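Local coordinates for synaptonemal complex protein 2 (Mus musculus, PDB 5IWZ) that forms a major component of the axial and lateral elements of synaptonemal complexes and is required for chromosome synapsis and for SYCP3 insertion, at residues 78-83 and 89-94; 161-166 and 200-205; 204-209 and 220-225. All coordinates share one frame; numbering follows the deposited sequence.

Interaction 1: residues 78-83 and 89-94; sequences RCSKNI and AGLQTM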
# COMPACT_ATOMS: atom_id res chain seq x y z
N ARG A 78 -18.33 -7.13 -3.94
CA ARG A 78 -19.50 -6.94 -3.06
C ARG A 78 -20.50 -8.07 -3.21
O ARG A 78 -21.13 -8.49 -2.24
CB ARG A 78 -20.20 -5.61 -3.36
CG ARG A 78 -19.55 -4.36 -2.81
CD ARG A 78 -20.54 -3.17 -2.78
NE ARG A 78 -21.67 -3.38 -3.69
CZ ARG A 78 -22.95 -3.32 -3.33
NH1 ARG A 78 -23.28 -3.06 -2.07
NH2 ARG A 78 -23.91 -3.52 -4.22
N CYS A 79 -20.68 -8.56 -4.43
CA CYS A 79 -21.66 -9.59 -4.68
C CYS A 79 -21.08 -10.99 -4.63
O CYS A 79 -21.81 -11.94 -4.88
CB CYS A 79 -22.33 -9.35 -6.05
SG CYS A 79 -23.04 -7.70 -6.22
N SER A 80 -19.78 -11.13 -4.32
CA SER A 80 -19.08 -12.39 -4.57
C SER A 80 -19.72 -13.56 -3.83
O SER A 80 -19.82 -14.66 -4.38
CB SER A 80 -17.61 -12.25 -4.19
OG SER A 80 -17.46 -12.03 -2.79
N LYS A 81 -20.16 -13.33 -2.60
CA LYS A 81 -20.69 -14.39 -1.76
C LYS A 81 -22.18 -14.63 -1.96
O LYS A 81 -22.77 -15.43 -1.23
CB LYS A 81 -20.38 -14.07 -0.30
CG LYS A 81 -18.87 -14.05 -0.08
CD LYS A 81 -18.47 -13.70 1.34
CE LYS A 81 -16.96 -13.89 1.49
NZ LYS A 81 -16.52 -13.80 2.91
N ASN A 82 -22.80 -13.99 -2.96
CA ASN A 82 -24.21 -14.19 -3.27
C ASN A 82 -24.43 -14.65 -4.70
O ASN A 82 -25.58 -14.77 -5.12
CB ASN A 82 -25.00 -12.91 -3.00
CG ASN A 82 -25.09 -12.57 -1.54
OD1 ASN A 82 -24.21 -11.92 -0.97
ND2 ASN A 82 -26.17 -13.02 -0.90
N ILE A 83 -23.38 -14.89 -5.44
CA ILE A 83 -23.45 -15.32 -6.83
C ILE A 83 -23.47 -16.83 -6.87
O ILE A 83 -22.75 -17.50 -6.12
CB ILE A 83 -22.26 -14.74 -7.62
CG1 ILE A 83 -22.45 -13.23 -7.81
CG2 ILE A 83 -22.09 -15.43 -8.96
CD1 ILE A 83 -21.28 -12.54 -8.46
N ALA A 89 -21.64 -22.58 -5.95
CA ALA A 89 -21.04 -21.34 -5.47
C ALA A 89 -20.34 -20.59 -6.60
O ALA A 89 -19.49 -21.15 -7.31
CB ALA A 89 -20.04 -21.64 -4.35
N GLY A 90 -20.73 -19.33 -6.78
CA GLY A 90 -20.26 -18.58 -7.94
C GLY A 90 -18.78 -18.28 -7.89
O GLY A 90 -18.08 -18.41 -8.90
N LEU A 91 -18.27 -17.87 -6.73
CA LEU A 91 -16.85 -17.53 -6.67
C LEU A 91 -15.99 -18.76 -6.94
O LEU A 91 -15.01 -18.69 -7.69
CB LEU A 91 -16.51 -16.88 -5.32
CG LEU A 91 -15.16 -16.17 -5.24
CD1 LEU A 91 -15.01 -15.16 -6.36
CD2 LEU A 91 -14.96 -15.50 -3.89
N GLN A 92 -16.38 -19.90 -6.38
CA GLN A 92 -15.58 -21.11 -6.55
C GLN A 92 -15.64 -21.62 -7.99
O GLN A 92 -14.65 -22.15 -8.51
CB GLN A 92 -16.03 -22.20 -5.58
CG GLN A 92 -15.12 -22.31 -4.36
CD GLN A 92 -13.69 -22.70 -4.73
OE1 GLN A 92 -12.73 -22.11 -4.24
NE2 GLN A 92 -13.56 -23.70 -5.60
N THR A 93 -16.80 -21.47 -8.64
CA THR A 93 -16.89 -21.81 -10.05
C THR A 93 -16.00 -20.92 -10.90
O THR A 93 -15.36 -21.39 -11.85
CB THR A 93 -18.34 -21.72 -10.52
OG1 THR A 93 -19.16 -22.50 -9.65
CG2 THR A 93 -18.47 -22.24 -11.94
N MET A 94 -15.95 -19.63 -10.60
CA MET A 94 -15.09 -18.75 -11.38
C MET A 94 -13.62 -19.06 -11.13
O MET A 94 -12.80 -18.99 -12.05
CB MET A 94 -15.42 -17.28 -11.09
CG MET A 94 -16.74 -16.86 -11.72
SD MET A 94 -17.03 -15.07 -11.71
CE MET A 94 -17.28 -14.78 -9.97
O HOH W 1 -19.59 -17.18 -4.21
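The carbonyl oxygen of Ala89, whose C atom rests near the O of Ile83, is gripped twice by Thr93. Thr93 OG1 donates to Ala89 O at 2.7 Å, from above the carbonyl plane. Thr93 N donates to the same oxygen in the first turn of the helix. This ties Ala89, at the N-cap position, to helix 90-97.

The preceding turn meets the same helix start. Gly90 N donates to Ile83 O at 2.8 Å. The bond is short but bent, 138° at the hydrogen, and its donor stands well above the carbonyl plane. The next amide is reached through solvent: Leu91 N donates to a water at 2.9 Å, and that water bridges to Ser80 O. The second leg is unusually short and its length doubtful.

Apolar atoms fill in around these bonds. Ile83 CG2, anti to the backbone N, lies 3.8 Å from Gly90 CA, so close that any CB on that residue would collide with it. The glycine lets the two backbones approach closely. Leu91 CB passes Ser80 O at 4.1 Å, and Ser80 CB faces Leu91 CD2 at 4.2 Å. Ser80 OG turns back to Gly77 O. Val138 of helix 123-141 touches both Ser80 and Leu91.

A carbonyl and a water thus satisfy amides of the first helical turn. The site is a helix N-terminus next to the turn that follows helix 66-79, within the armadillo-repeat-like domain.

Interaction 2: residues 161-166 and 200-205; sequences LVIDSR and LTLMSN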
# COMPACT_ATOMS: atom_id res chain seq x y z
N LEU A 161 6.73 -5.25 -8.66
CA LEU A 161 6.15 -3.91 -8.57
C LEU A 161 6.85 -3.07 -7.52
O LEU A 161 7.05 -1.86 -7.72
CB LEU A 161 4.66 -4.02 -8.24
CG LEU A 161 3.77 -2.77 -8.30
CD1 LEU A 161 3.68 -2.26 -9.73
CD2 LEU A 161 2.37 -3.06 -7.76
N VAL A 162 7.19 -3.68 -6.39
CA VAL A 162 7.82 -2.95 -5.29
C VAL A 162 9.25 -2.58 -5.65
O VAL A 162 9.75 -1.52 -5.25
CB VAL A 162 7.73 -3.78 -4.00
CG1 VAL A 162 8.61 -3.21 -2.91
CG2 VAL A 162 6.28 -3.82 -3.50
N ILE A 163 9.93 -3.41 -6.44
CA ILE A 163 11.29 -3.12 -6.87
C ILE A 163 11.36 -2.05 -7.95
O ILE A 163 12.41 -1.42 -8.12
CB ILE A 163 11.94 -4.43 -7.36
CG1 ILE A 163 12.19 -5.39 -6.19
CG2 ILE A 163 13.22 -4.19 -8.12
CD1 ILE A 163 12.50 -6.81 -6.65
N ASP A 164 10.28 -1.84 -8.71
CA ASP A 164 10.32 -0.98 -9.89
C ASP A 164 10.24 0.47 -9.42
O ASP A 164 9.20 0.92 -8.94
CB ASP A 164 9.17 -1.34 -10.84
CG ASP A 164 9.20 -0.57 -12.18
OD1 ASP A 164 9.89 0.46 -12.29
OD2 ASP A 164 8.50 -1.00 -13.13
N SER A 165 11.35 1.20 -9.57
CA SER A 165 11.40 2.57 -9.06
C SER A 165 10.49 3.51 -9.82
O SER A 165 10.24 4.62 -9.35
CB SER A 165 12.84 3.10 -9.09
OG SER A 165 13.29 3.33 -10.41
N ARG A 166 9.96 3.09 -10.98
CA ARG A 166 9.08 3.97 -11.73
C ARG A 166 7.69 4.09 -11.12
O ARG A 166 6.97 5.04 -11.44
CB ARG A 166 8.98 3.48 -13.18
CG ARG A 166 10.32 3.45 -13.90
CD ARG A 166 10.20 2.82 -15.28
NE ARG A 166 9.84 1.41 -15.17
CZ ARG A 166 9.44 0.66 -16.20
NH1 ARG A 166 9.35 1.19 -17.41
NH2 ARG A 166 9.12 -0.61 -16.01
N LEU A 200 14.55 -15.88 -5.70
CA LEU A 200 15.85 -15.54 -5.13
C LEU A 200 16.40 -14.26 -5.75
O LEU A 200 16.95 -13.41 -5.05
CB LEU A 200 16.84 -16.68 -5.32
CG LEU A 200 16.68 -17.83 -4.32
CD1 LEU A 200 17.49 -19.02 -4.79
CD2 LEU A 200 17.12 -17.41 -2.91
N THR A 201 16.26 -14.11 -7.07
CA THR A 201 16.64 -12.86 -7.72
C THR A 201 15.80 -11.69 -7.21
O THR A 201 16.33 -10.62 -6.90
CB THR A 201 16.53 -13.02 -9.24
OG1 THR A 201 17.45 -14.02 -9.67
CG2 THR A 201 16.84 -11.71 -9.95
N LEU A 202 14.47 -11.87 -7.15
CA LEU A 202 13.60 -10.79 -6.68
C LEU A 202 13.96 -10.38 -5.26
O LEU A 202 14.07 -9.19 -4.95
CB LEU A 202 12.14 -11.21 -6.77
CG LEU A 202 11.57 -11.24 -8.19
CD1 LEU A 202 10.17 -11.85 -8.20
CD2 LEU A 202 11.57 -9.84 -8.77
N MET A 203 14.13 -11.36 -4.37
CA MET A 203 14.45 -11.05 -2.99
C MET A 203 15.78 -10.35 -2.87
O MET A 203 15.96 -9.49 -1.99
CB MET A 203 14.43 -12.31 -2.15
CG MET A 203 13.06 -12.83 -1.90
SD MET A 203 13.26 -14.34 -0.97
CE MET A 203 12.77 -13.84 0.65
N SER A 204 16.74 -10.70 -3.72
CA SER A 204 18.01 -9.98 -3.71
C SER A 204 17.81 -8.53 -4.15
O SER A 204 18.37 -7.60 -3.54
CB SER A 204 19.02 -10.70 -4.61
OG SER A 204 20.31 -10.21 -4.37
N ASN A 205 17.00 -8.31 -5.19
CA ASN A 205 16.74 -6.94 -5.62
C ASN A 205 15.89 -6.19 -4.61
O ASN A 205 15.96 -4.96 -4.53
CB ASN A 205 16.08 -6.93 -7.00
CG ASN A 205 16.93 -7.63 -8.04
OD1 ASN A 205 18.16 -7.58 -8.00
ND2 ASN A 205 16.28 -8.31 -8.97
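Alpha-solenoid-like packing of successive helices brings this contact about, with residues 161-166 in the armadillo-repeat-like domain. Ile163, at the C-terminal end of helix 144-163, presses on Leu202 and Asn205 of helix 197-212. Its CD1 does most of the touching. Ile163 CD1 sits 3.3 Å from Leu202 O. Asn205 CB is 3.6 Å from Ile163 CD1. Leu202 CD2 approaches Ile163 CD1 to 3.8 Å. CG1 of Ile163 is anti to the carbonyl carbon (chi1 -70°), and the nearly extended chi2 carries CD1 out to the other helix. Ile163 CG2 follows behind, 4.1 Å from Asn205 CB. The side chains of Ile163 and Asn205 cross obliquely.

With an alanine here CG1, CG2 and CD1 are gone, which is likely to open a gap beside Leu202 O and Asn205 CB and leave Leu202 CD2 without this apolar partner.

Beyond Ile163 the chain leaves the helix in an Asx turn, where Asp164 OD1 accepts from Arg166 N. Arg166 also grips the carboxylate side-on. Arg166 NE meets the syn lone pair of Asp164 OD1 at 3.0 Å, and Arg166 NH2 reaches Asp164 OD2 in a salt bridge.

The bridge stays within its own segment. Ile163 meets Leu202 and Asn205 through apolar branches, so this contact depends on shape.

Interaction 3: residues 204-209 and 220-225; sequences SNMGER and VGIVEA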
# COMPACT_ATOMS: atom_id res chain seq x y z
N SER A 204 16.74 -10.70 -3.72
CA SER A 204 18.01 -9.98 -3.71
C SER A 204 17.81 -8.53 -4.15
O SER A 204 18.37 -7.60 -3.54
CB SER A 204 19.02 -10.70 -4.61
OG SER A 204 20.31 -10.21 -4.37
N ASN A 205 17.00 -8.31 -5.19
CA ASN A 205 16.74 -6.94 -5.62
C ASN A 205 15.89 -6.19 -4.61
O ASN A 205 15.96 -4.96 -4.53
CB ASN A 205 16.08 -6.93 -7.00
CG ASN A 205 16.93 -7.63 -8.04
OD1 ASN A 205 18.16 -7.58 -8.00
ND2 ASN A 205 16.28 -8.31 -8.97
N MET A 206 15.08 -6.90 -3.82
CA MET A 206 14.33 -6.25 -2.75
C MET A 206 15.27 -5.72 -1.68
O MET A 206 15.14 -4.56 -1.24
CB MET A 206 13.31 -7.21 -2.16
CG MET A 206 12.24 -7.61 -3.17
SD MET A 206 10.96 -8.59 -2.39
CE MET A 206 9.79 -7.27 -2.02
N GLY A 207 16.24 -6.54 -1.26
CA GLY A 207 17.25 -6.07 -0.32
C GLY A 207 17.97 -4.82 -0.80
O GLY A 207 18.09 -3.84 -0.07
N GLU A 208 18.48 -4.86 -2.04
CA GLU A 208 19.08 -3.68 -2.66
C GLU A 208 18.14 -2.49 -2.57
O GLU A 208 18.57 -1.35 -2.32
CB GLU A 208 19.39 -3.94 -4.13
CG GLU A 208 20.74 -4.55 -4.43
CD GLU A 208 21.03 -4.55 -5.93
OE1 GLU A 208 20.68 -3.57 -6.62
OE2 GLU A 208 21.60 -5.53 -6.45
N ARG A 209 16.85 -2.75 -2.78
CA ARG A 209 15.87 -1.68 -2.90
C ARG A 209 15.65 -0.96 -1.57
O ARG A 209 15.39 0.24 -1.57
CB ARG A 209 14.57 -2.26 -3.45
CG ARG A 209 13.36 -1.37 -3.31
CD ARG A 209 13.40 -0.27 -4.29
NE ARG A 209 12.05 0.21 -4.52
CZ ARG A 209 11.75 1.35 -5.13
NH1 ARG A 209 12.73 2.14 -5.57
NH2 ARG A 209 10.51 1.66 -5.27
N VAL A 220 10.16 -0.83 5.82
CA VAL A 220 9.69 -1.81 6.80
C VAL A 220 8.96 -2.95 6.12
O VAL A 220 9.19 -4.12 6.43
CB VAL A 220 8.79 -1.14 7.86
CG1 VAL A 220 8.32 -2.19 8.89
CG2 VAL A 220 9.49 0.02 8.53
N GLY A 221 8.06 -2.63 5.18
CA GLY A 221 7.30 -3.68 4.52
C GLY A 221 8.17 -4.65 3.75
O GLY A 221 7.89 -5.85 3.70
N ILE A 222 9.23 -4.14 3.11
CA ILE A 222 10.15 -5.01 2.40
C ILE A 222 10.92 -5.89 3.37
O ILE A 222 11.04 -7.10 3.17
CB ILE A 222 11.12 -4.19 1.53
CG1 ILE A 222 10.38 -3.55 0.36
CG2 ILE A 222 12.28 -5.10 1.07
CD1 ILE A 222 11.21 -2.51 -0.37
N VAL A 223 11.50 -5.28 4.42
CA VAL A 223 12.14 -6.06 5.48
C VAL A 223 11.16 -7.10 6.01
O VAL A 223 11.50 -8.28 6.20
CB VAL A 223 12.65 -5.15 6.61
CG1 VAL A 223 13.11 -6.01 7.79
CG2 VAL A 223 13.80 -4.25 6.14
N GLU A 224 9.93 -6.67 6.27
CA GLU A 224 8.92 -7.58 6.80
C GLU A 224 8.64 -8.70 5.83
O GLU A 224 8.54 -9.87 6.23
CB GLU A 224 7.62 -6.83 7.12
CG GLU A 224 6.46 -7.77 7.48
CD GLU A 224 5.14 -7.05 7.73
OE1 GLU A 224 5.12 -5.80 7.68
OE2 GLU A 224 4.12 -7.73 7.98
N ALA A 225 8.50 -8.38 4.54
CA ALA A 225 8.27 -9.43 3.56
C ALA A 225 9.45 -10.41 3.52
O ALA A 225 9.25 -11.63 3.52
CB ALA A 225 8.02 -8.82 2.17
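Met206 and Ile222 face each other inside a helical hairpin. Helices 197-212 and 216-229 run roughly antiparallel and are joined by a short loop, as in an alpha-solenoid. The CA atoms of Met206 and Ile222 are 6.7 Å apart, the closest CA pair between the two segments.

Ile222 carries the contact, and its two branches do different work. CG2 is anti to the backbone N. It points at the backbone of the partner helix, with Ile222 CG2 3.7 Å from Met206 O and 4.0 Å from Met206 CB. CG1 is anti to the carbonyl carbon (chi1 -69°), and the extended chi2 sends CD1 along the hairpin to Arg209. One isoleucine therefore spans nearly a full helical turn of the other helix.

The Met206 chain runs straight through chi2 and then bends at the sulfur (chi3 95°). Its CB is the part that meets Ile222. Cys159 and Ile163 of helix 144-163 also touch the Met206 side chain, so it is enclosed between helices.

Arg209 behaves differently. Its polar end is turned away from Ile222, and NE donates to Val162 O of helix 144-163. Only its aliphatic part meets the hairpin partner. CG lies against the end of the isoleucine, and beyond it the chain turns off toward Val162. The two side chains cross at about a right angle, with Arg209 CG 3.8 Å from Ile222 CD1.

Overall arrangement
Interactions 2 and 3 form one cluster, with centres 8 Å apart. Both use helix 197-212 and share Ser204 and Asn205. Helix 144-163, which also holds Arg209, ties them together. Ile163 CD1 packs on Met206 CG at 3.6 Å, and Val162 CG1 on Ile222 CD1 at 3.7 Å. Three helices thus meet there. Interaction 1 stands apart, its centre about 34 Å from that of interaction 2 and about 35 Å from that of interaction 3. It comes earlier in the chain, in the armadillo-repeat-like domain that also holds residues 161-166. All three lie in the same extended helical part.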